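Local coordinates for protein HTH-type transcriptional regulator ascG (Escherichia coli, PDB 3BRQ) that represses transcription of the cryptic asc operon as a LacI-family, sequence-specific DNA-binding regulator, at the interface of chains A and B. Residues are numbered along the deposited sequence; one frame, centred on the assembly and turned at random. Chains: chain A/B, HTH-type transcriptional regulator ascG.

Contact 1: the interface of chains A and B. Residues chain A 40-41, 44-45, 48, 53-54; chain B 28, 58, 60-61.
A:Ala44 on helix 36-49 pushes its methyl CB against B:Asp58 CG (3.7 Å) and the amide carbon of B:Asn28, where the N-terminal subdomains of two LacI-family repressor cores meet. Beside it the amide OD1 of B:Asn28 sits above the CD1 rim of A:Phe41, ring and amide planes 28° apart. A:Arg45 bends at chi2 and chi3, bringing its guanidinium past the ND2 end of that amide, the planes 73° apart, and placing CZ 4.1 Å from B:His61 CD2. As modelled, OD1 faces A:Phe41 O and ND2 faces A:Arg45 NH1, acceptor to acceptor and donor to donor, so the B:Asn28 amide is probably turned over. A:Glu48, extended beyond CG, meets B:Asp58 tip to tip; OE2 and OD2 stand 2.5 Å apart, which would suit a shared proton. B:Asp58 OD1 accepts B:Lys60 N (2.8 Å) from above the carboxylate plane, while OD2 contacts a water that also reaches A:Leu54 N (3.0 Å). An alanine at B:Asp58 would probably leave this water and B:Lys60 N without their carboxylate partner and open a gap beside A:Ala44. At the strand edge, B:Asp58 N donates almost straight to A:Leu54 O (3.2 Å, 173° at H). Farther out, A:Gln53 CD lies 4.1 Å from B:Lys60 CE.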
loop_
_atom_site.group_PDB
_atom_site.type_symbol
_atom_site.label_atom_id
_atom_site.label_comp_id
_atom_site.label_asym_id
_atom_site.label_seq_id
_atom_site.Cartn_x
_atom_site.Cartn_y
_atom_site.Cartn_z
ATOM N N LEU A 40 -3.784 -7.606 -1.863
ATOM C CA LEU A 40 -4.239 -8.155 -0.597
ATOM C C LEU A 40 -5.630 -7.632 -0.247
ATOM O O LEU A 40 -6.516 -8.412 0.067
ATOM C CB LEU A 40 -3.262 -7.890 0.528
ATOM C CG LEU A 40 -3.011 -9.277 1.112
ATOM C CD1 LEU A 40 -1.543 -9.484 1.355
ATOM C CD2 LEU A 40 -3.864 -9.571 2.343
ATOM N N PHE A 41 -5.834 -6.332 -0.384
ATOM C CA PHE A 41 -7.136 -5.762 -0.093
ATOM C C PHE A 41 -8.223 -6.427 -0.940
ATOM O O PHE A 41 -9.238 -6.884 -0.394
ATOM C CB PHE A 41 -7.140 -4.238 -0.308
ATOM C CG PHE A 41 -8.496 -3.625 -0.086
ATOM C CD1 PHE A 41 -8.999 -3.482 1.210
ATOM C CD2 PHE A 41 -9.294 -3.229 -1.175
ATOM C CE1 PHE A 41 -10.299 -2.912 1.421
ATOM C CE2 PHE A 41 -10.553 -2.712 -1.014
ATOM C CZ PHE A 41 -11.059 -2.502 0.315
ATOM N N ALA A 44 -8.821 -10.402 -0.569
ATOM C CA ALA A 44 -9.586 -10.609 0.668
ATOM C C ALA A 44 -11.019 -10.153 0.515
ATOM O O ALA A 44 -11.950 -10.888 0.859
ATOM C CB ALA A 44 -8.899 -9.901 1.886
ATOM N N ARG A 45 -11.212 -8.939 0.023
ATOM C CA ARG A 45 -12.581 -8.453 -0.193
ATOM C C ARG A 45 -13.419 -9.374 -1.090
ATOM O O ARG A 45 -14.558 -9.667 -0.784
ATOM C CB ARG A 45 -12.602 -7.055 -0.790
ATOM C CG ARG A 45 -14.024 -6.444 -0.794
ATOM C CD ARG A 45 -14.409 -6.102 0.662
ATOM N NE ARG A 45 -13.960 -4.763 1.116
ATOM C CZ ARG A 45 -13.686 -4.444 2.391
ATOM N NH1 ARG A 45 -13.701 -5.375 3.354
ATOM N NH2 ARG A 45 -13.343 -3.211 2.731
ATOM N N GLU A 48 -14.361 -12.608 0.634
ATOM C CA GLU A 48 -15.471 -12.380 1.614
ATOM C C GLU A 48 -16.822 -12.186 0.917
ATOM O O GLU A 48 -17.809 -12.682 1.371
ATOM C CB GLU A 48 -15.167 -11.138 2.436
ATOM C CG GLU A 48 -13.886 -11.289 3.191
ATOM C CD GLU A 48 -13.528 -10.072 3.954
ATOM O OE1 GLU A 48 -14.460 -9.412 4.437
ATOM O OE2 GLU A 48 -12.312 -9.773 4.088
ATOM N N GLN A 53 -12.766 -18.013 3.044
ATOM C CA GLN A 53 -11.650 -17.552 3.876
ATOM C C GLN A 53 -10.407 -17.440 3.016
ATOM O O GLN A 53 -10.100 -18.386 2.303
ATOM C CB GLN A 53 -11.413 -18.572 5.010
ATOM C CG GLN A 53 -10.301 -18.254 6.098
ATOM C CD GLN A 53 -10.412 -16.892 6.819
ATOM O OE1 GLN A 53 -9.597 -15.975 6.591
ATOM N NE2 GLN A 53 -11.346 -16.786 7.731
ATOM N N LEU A 54 -9.721 -16.283 3.042
ATOM C CA LEU A 54 -8.371 -16.162 2.455
ATOM C C LEU A 54 -7.264 -16.448 3.495
ATOM O O LEU A 54 -7.293 -15.963 4.665
ATOM C CB LEU A 54 -8.167 -14.807 1.761
ATOM C CG LEU A 54 -6.935 -14.578 0.856
ATOM C CD1 LEU A 54 -6.995 -15.486 -0.377
ATOM C CD2 LEU A 54 -6.836 -13.152 0.390
ATOM N N ASN B 28 -9.485 -6.571 6.950
ATOM C CA ASN B 28 -9.527 -6.156 5.551
ATOM C C ASN B 28 -10.019 -4.695 5.430
ATOM O O ASN B 28 -11.129 -4.410 4.974
ATOM C CB ASN B 28 -10.435 -7.122 4.774
ATOM C CG ASN B 28 -10.474 -6.824 3.277
ATOM O OD1 ASN B 28 -9.461 -6.633 2.664
ATOM N ND2 ASN B 28 -11.666 -6.760 2.712
ATOM N N ASP B 58 -7.148 -13.550 6.695
ATOM C CA ASP B 58 -8.022 -12.405 6.579
ATOM C C ASP B 58 -8.883 -12.324 7.883
ATOM O O ASP B 58 -9.666 -13.202 8.166
ATOM C CB ASP B 58 -8.942 -12.633 5.389
ATOM C CG ASP B 58 -9.824 -11.450 5.071
ATOM O OD1 ASP B 58 -9.625 -10.379 5.704
ATOM O OD2 ASP B 58 -10.715 -11.636 4.181
ATOM N N LYS B 60 -11.082 -10.151 8.027
ATOM C CA LYS B 60 -12.341 -9.675 7.383
ATOM C C LYS B 60 -12.750 -8.324 7.895
ATOM O O LYS B 60 -11.955 -7.397 7.839
ATOM C CB LYS B 60 -13.481 -10.704 7.473
ATOM C CG LYS B 60 -13.111 -12.068 6.995
ATOM C CD LYS B 60 -14.226 -13.081 7.095
ATOM C CE LYS B 60 -13.677 -14.438 6.568
ATOM N NZ LYS B 60 -14.688 -15.567 6.652
ATOM N N HIS B 61 -13.926 -8.166 8.498
ATOM C CA HIS B 61 -14.330 -6.805 8.724
ATOM C C HIS B 61 -15.322 -6.590 9.885
ATOM O O HIS B 61 -16.226 -5.755 9.711
ATOM C CB HIS B 61 -14.977 -6.224 7.421
ATOM C CG HIS B 61 -14.752 -4.752 7.259
ATOM N ND1 HIS B 61 -15.431 -3.808 8.006
ATOM C CD2 HIS B 61 -13.914 -4.054 6.457
ATOM C CE1 HIS B 61 -15.020 -2.595 7.678
ATOM N NE2 HIS B 61 -14.102 -2.714 6.737
HETATM O O HOH W 1 -11.518 -14.013 3.992
#

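Contact 2: the interface of chains A and B. Residues chain A 184-185, 188, 210, 213-214; chain B 239-240, 243.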
loop_
_atom_site.group_PDB
_atom_site.type_symbol
_atom_site.label_atom_id
_atom_site.label_comp_id
_atom_site.label_asym_id
_atom_site.label_seq_id
_atom_site.Cartn_x
_atom_site.Cartn_y
_atom_site.Cartn_z
ATOM N N PRO A 184 9.936 6.505 -5.435
ATOM C CA PRO A 184 9.936 7.937 -5.790
ATOM C C PRO A 184 11.349 8.527 -5.830
ATOM O O PRO A 184 11.650 9.287 -6.754
ATOM C CB PRO A 184 9.118 8.587 -4.675
ATOM C CG PRO A 184 8.270 7.454 -4.062
ATOM C CD PRO A 184 9.065 6.197 -4.275
ATOM N N ALA A 185 12.216 8.149 -4.874
ATOM C CA ALA A 185 13.574 8.694 -4.846
ATOM C C ALA A 185 14.290 8.310 -6.133
ATOM O O ALA A 185 14.963 9.139 -6.761
ATOM C CB ALA A 185 14.372 8.223 -3.594
ATOM N N ALA A 188 13.307 10.647 -9.098
ATOM C CA ALA A 188 13.991 11.918 -9.013
ATOM C C ALA A 188 15.459 11.752 -9.454
ATOM O O ALA A 188 15.979 12.556 -10.244
ATOM C CB ALA A 188 13.914 12.442 -7.577
ATOM N N ASP A 210 4.845 6.007 -8.732
ATOM C CA ASP A 210 5.755 6.453 -7.672
ATOM C C ASP A 210 6.971 7.161 -8.263
ATOM O O ASP A 210 7.330 8.263 -7.867
ATOM C CB ASP A 210 6.166 5.266 -6.784
ATOM C CG ASP A 210 5.141 4.950 -5.713
ATOM O OD1 ASP A 210 4.217 5.775 -5.485
ATOM O OD2 ASP A 210 5.250 3.848 -5.111
ATOM N N ILE A 213 6.030 10.490 -9.908
ATOM C CA ILE A 213 5.940 11.554 -8.908
ATOM C C ILE A 213 7.329 12.094 -8.456
ATOM O O ILE A 213 7.519 13.299 -8.337
ATOM C CB ILE A 213 5.042 11.165 -7.710
ATOM C CG1 ILE A 213 3.582 10.969 -8.165
ATOM C CG2 ILE A 213 5.210 12.179 -6.571
ATOM C CD1 ILE A 213 2.724 10.068 -7.258
ATOM N N GLY A 214 8.288 11.213 -8.200
ATOM C CA GLY A 214 9.632 11.687 -7.881
ATOM C C GLY A 214 10.223 12.419 -9.085
ATOM O O GLY A 214 10.941 13.393 -8.914
ATOM N N ALA B 239 6.216 6.940 1.110
ATOM C CA ALA B 239 7.445 7.134 0.341
ATOM C C ALA B 239 7.360 8.382 -0.520
ATOM O O ALA B 239 8.337 9.088 -0.673
ATOM C CB ALA B 239 7.793 5.851 -0.499
ATOM N N ILE B 240 6.183 8.706 -1.039
ATOM C CA ILE B 240 6.059 9.936 -1.847
ATOM C C ILE B 240 6.047 11.265 -1.089
ATOM O O ILE B 240 6.076 12.306 -1.702
ATOM C CB ILE B 240 4.811 9.930 -2.785
ATOM C CG1 ILE B 240 3.537 9.894 -1.972
ATOM C CG2 ILE B 240 4.854 8.785 -3.720
ATOM C CD1 ILE B 240 2.376 10.285 -2.769
ATOM N N TYR B 243 8.164 14.105 -1.953
ATOM C CA TYR B 243 8.141 14.402 -3.399
ATOM C C TYR B 243 6.868 15.088 -3.851
ATOM O O TYR B 243 6.712 15.387 -5.041
ATOM C CB TYR B 243 8.404 13.124 -4.224
ATOM C CG TYR B 243 9.705 12.497 -3.816
ATOM C CD1 TYR B 243 9.733 11.417 -2.928
ATOM C CD2 TYR B 243 10.928 13.027 -4.268
ATOM C CE1 TYR B 243 10.936 10.852 -2.535
ATOM C CE2 TYR B 243 12.122 12.480 -3.865
ATOM C CZ TYR B 243 12.121 11.404 -3.010
ATOM O OH TYR B 243 13.309 10.897 -2.577
HETATM O O HOH W 2 5.799 15.395 -7.619
#
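Apolar packing dominates where B:Tyr243 lies against the first turn of A helix 184-195. The ring takes A:Pro184 on one face: CB touches CD1 at 3.4 Å, and the carbonyl carbon C sits above the plane, offset toward the rim. The phenol end runs on along the same turn, bringing CZ to 3.6 Å from A:Ala185 CA. With CG anti to the carbonyl carbon (chi1 -56°), the ring is directed at this helix start, while the tyrosine's own CB stays 4.1 Å from A:Ile213 CG2 on helix 209-222. B:Ile240 approaches A:Pro184 at about a right angle; chi1 of 64° sets CG2 anti to the carbonyl carbon, and this branch meets the proline CG at 3.7 Å. That methyl also rests 3.5 Å from the carboxylate OD1 of A:Asp210. B:Ala239 CB adds to the apolar patch at the proline CG. Within chain B, the carbonyl O of B:Ala239 lies in plane at the tyrosine ring edge. Polar linkage passes through water, which lies 2.8 Å from A:Ile213 O and 2.7 Å from B:Tyr243 O. The site joins the C-terminal subdomains by docking the tyrosine-bearing 3-10 turn onto the start of helix 184-195 and the flank of helix 209-222, probably in the functional repressor dimer.

Contact 3: the interface of chains A and B. Residues chain A 242-247; chain B 188, 213-214, 217.
B:Lys217 NZ donates to the backbone carbonyl of A:Thr244, with NZ to O at 2.7 Å. The amine nitrogen comes nearly end-on to this carbonyl (C=O...N angle 158°), tilted 17° from its plane. CG lies anti to the backbone N (chi1 176°), the chain bends at chi2, and the rest runs straight, carrying the amine from helix 209-221 over the chain A loop. On the way its methylenes brush the loop backbone: CG is 3.6 Å from A:Tyr243 CA, and CE is 3.5 Å from A:Pro242 O. The carbonyl oxygens along this path are likely to favour the charged amine. The receiving turn is braced from within: the A:Thr244 hydroxyl OG1 donates to A:Pro246 O (2.7 Å), across the cis peptide bond that precedes the proline. A:Tyr243 crosses the lysine chain at about a right angle; B:Gly214 CA comes over the CG-CD1 side of one ring face (4.0 Å to CD1), and B:Ala188 CB lies on the same side beyond the rim at CE1 (3.6 Å). The water bridge between the residue 243 and 213 carbonyls recurs here with the chains exchanged. Lysine and tyrosine together hold the 3-10 turn and the loop that follows it to the partner helices, tying the C-terminal subdomains of the two chains together.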
loop_
_atom_site.group_PDB
_atom_site.type_symbol
_atom_site.label_atom_id
_atom_site.label_comp_id
_atom_site.label_asym_id
_atom_site.label_seq_id
_atom_site.Cartn_x
_atom_site.Cartn_y
_atom_site.Cartn_z
ATOM N N PRO A 242 -4.789 11.790 -9.381
ATOM C CA PRO A 242 -5.492 13.017 -9.740
ATOM C C PRO A 242 -5.202 14.199 -8.847
ATOM O O PRO A 242 -5.606 15.304 -9.193
ATOM C CB PRO A 242 -6.990 12.649 -9.600
ATOM C CG PRO A 242 -7.074 11.179 -9.515
ATOM C CD PRO A 242 -5.724 10.714 -8.977
ATOM N N TYR A 243 -4.507 13.969 -7.722
ATOM C CA TYR A 243 -4.292 14.989 -6.671
ATOM C C TYR A 243 -2.842 15.459 -6.632
ATOM O O TYR A 243 -2.441 16.249 -5.759
ATOM C CB TYR A 243 -4.793 14.479 -5.308
ATOM C CG TYR A 243 -6.246 14.072 -5.384
ATOM C CD1 TYR A 243 -7.265 15.009 -5.320
ATOM C CD2 TYR A 243 -6.585 12.756 -5.591
ATOM C CE1 TYR A 243 -8.616 14.622 -5.407
ATOM C CE2 TYR A 243 -7.888 12.361 -5.730
ATOM C CZ TYR A 243 -8.906 13.304 -5.610
ATOM O OH TYR A 243 -10.207 12.881 -5.776
ATOM N N THR A 244 -2.024 15.002 -7.589
ATOM C CA THR A 244 -0.683 15.552 -7.650
ATOM C C THR A 244 -0.708 16.950 -8.350
ATOM O O THR A 244 -1.717 17.356 -8.940
ATOM C CB THR A 244 0.333 14.569 -8.322
ATOM O OG1 THR A 244 -0.114 14.319 -9.655
ATOM C CG2 THR A 244 0.437 13.213 -7.523
ATOM N N VAL A 245 0.400 17.686 -8.255
ATOM C CA VAL A 245 0.564 18.979 -8.909
ATOM C C VAL A 245 1.755 18.927 -9.906
ATOM O O VAL A 245 2.913 18.929 -9.484
ATOM C CB VAL A 245 0.805 20.067 -7.845
ATOM C CG1 VAL A 245 1.074 21.421 -8.489
ATOM C CG2 VAL A 245 -0.389 20.155 -6.918
ATOM N N PRO A 246 1.494 18.846 -11.225
ATOM C CA PRO A 246 0.220 18.756 -11.920
ATOM C C PRO A 246 -0.360 17.344 -11.729
ATOM O O PRO A 246 0.368 16.452 -11.283
ATOM C CB PRO A 246 0.599 19.025 -13.378
ATOM C CG PRO A 246 2.010 18.564 -13.511
ATOM C CD PRO A 246 2.642 18.828 -12.161
ATOM N N ALA A 247 -1.646 17.155 -12.004
ATOM C CA ALA A 247 -2.273 15.849 -11.881
ATOM C C ALA A 247 -1.647 14.812 -12.848
ATOM O O ALA A 247 -1.426 15.095 -14.030
ATOM C CB ALA A 247 -3.741 15.972 -12.100
ATOM N N ALA B 188 -9.576 15.985 -0.447
ATOM C CA ALA B 188 -9.889 17.146 -1.276
ATOM C C ALA B 188 -11.299 17.680 -0.891
ATOM O O ALA B 188 -11.535 18.898 -0.810
ATOM C CB ALA B 188 -9.833 16.749 -2.780
ATOM N N ILE B 213 -2.621 14.893 1.002
ATOM C CA ILE B 213 -2.294 15.195 -0.422
ATOM C C ILE B 213 -3.564 15.640 -1.177
ATOM O O ILE B 213 -3.539 16.629 -1.928
ATOM C CB ILE B 213 -1.613 14.012 -1.121
ATOM C CG1 ILE B 213 -0.201 13.787 -0.562
ATOM C CG2 ILE B 213 -1.510 14.251 -2.682
ATOM C CD1 ILE B 213 0.376 12.338 -0.786
ATOM N N GLY B 214 -4.688 14.978 -0.910
ATOM C CA GLY B 214 -5.915 15.426 -1.529
ATOM C C GLY B 214 -6.160 16.854 -1.143
ATOM O O GLY B 214 -6.623 17.677 -1.962
ATOM N N LYS B 217 -4.199 19.477 -2.756
ATOM C CA LYS B 217 -4.616 19.659 -4.170
ATOM C C LYS B 217 -5.787 20.646 -4.211
ATOM O O LYS B 217 -5.810 21.620 -4.951
ATOM C CB LYS B 217 -4.968 18.304 -4.842
ATOM C CG LYS B 217 -5.510 18.402 -6.265
ATOM C CD LYS B 217 -4.391 18.672 -7.267
ATOM C CE LYS B 217 -4.896 18.719 -8.699
ATOM N NZ LYS B 217 -3.742 19.076 -9.621
HETATM O O HOH W 3 -1.401 17.689 -3.767
#

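Contacts 2 and 3 belong to one C-terminal interface, their C-alpha centres about 14 Å apart, and contact 1 lies about 29 Å from each, between the N-terminal subdomains. Residues 188, 213, 214 and 243 serve in both contact 2 and contact 3 with the chains exchanged, as the two-fold requires; contact 2 adds residues 239-240 and the start of helix 184-195, contact 3 residue 217 and the loop past residue 243. The dimer is thus joined at two separate levels. In the LacI family, effector-linked shifts occur mainly between the N-terminal subdomains, so contact 1 probably adjusts while contacts 2 and 3 keep the chains paired.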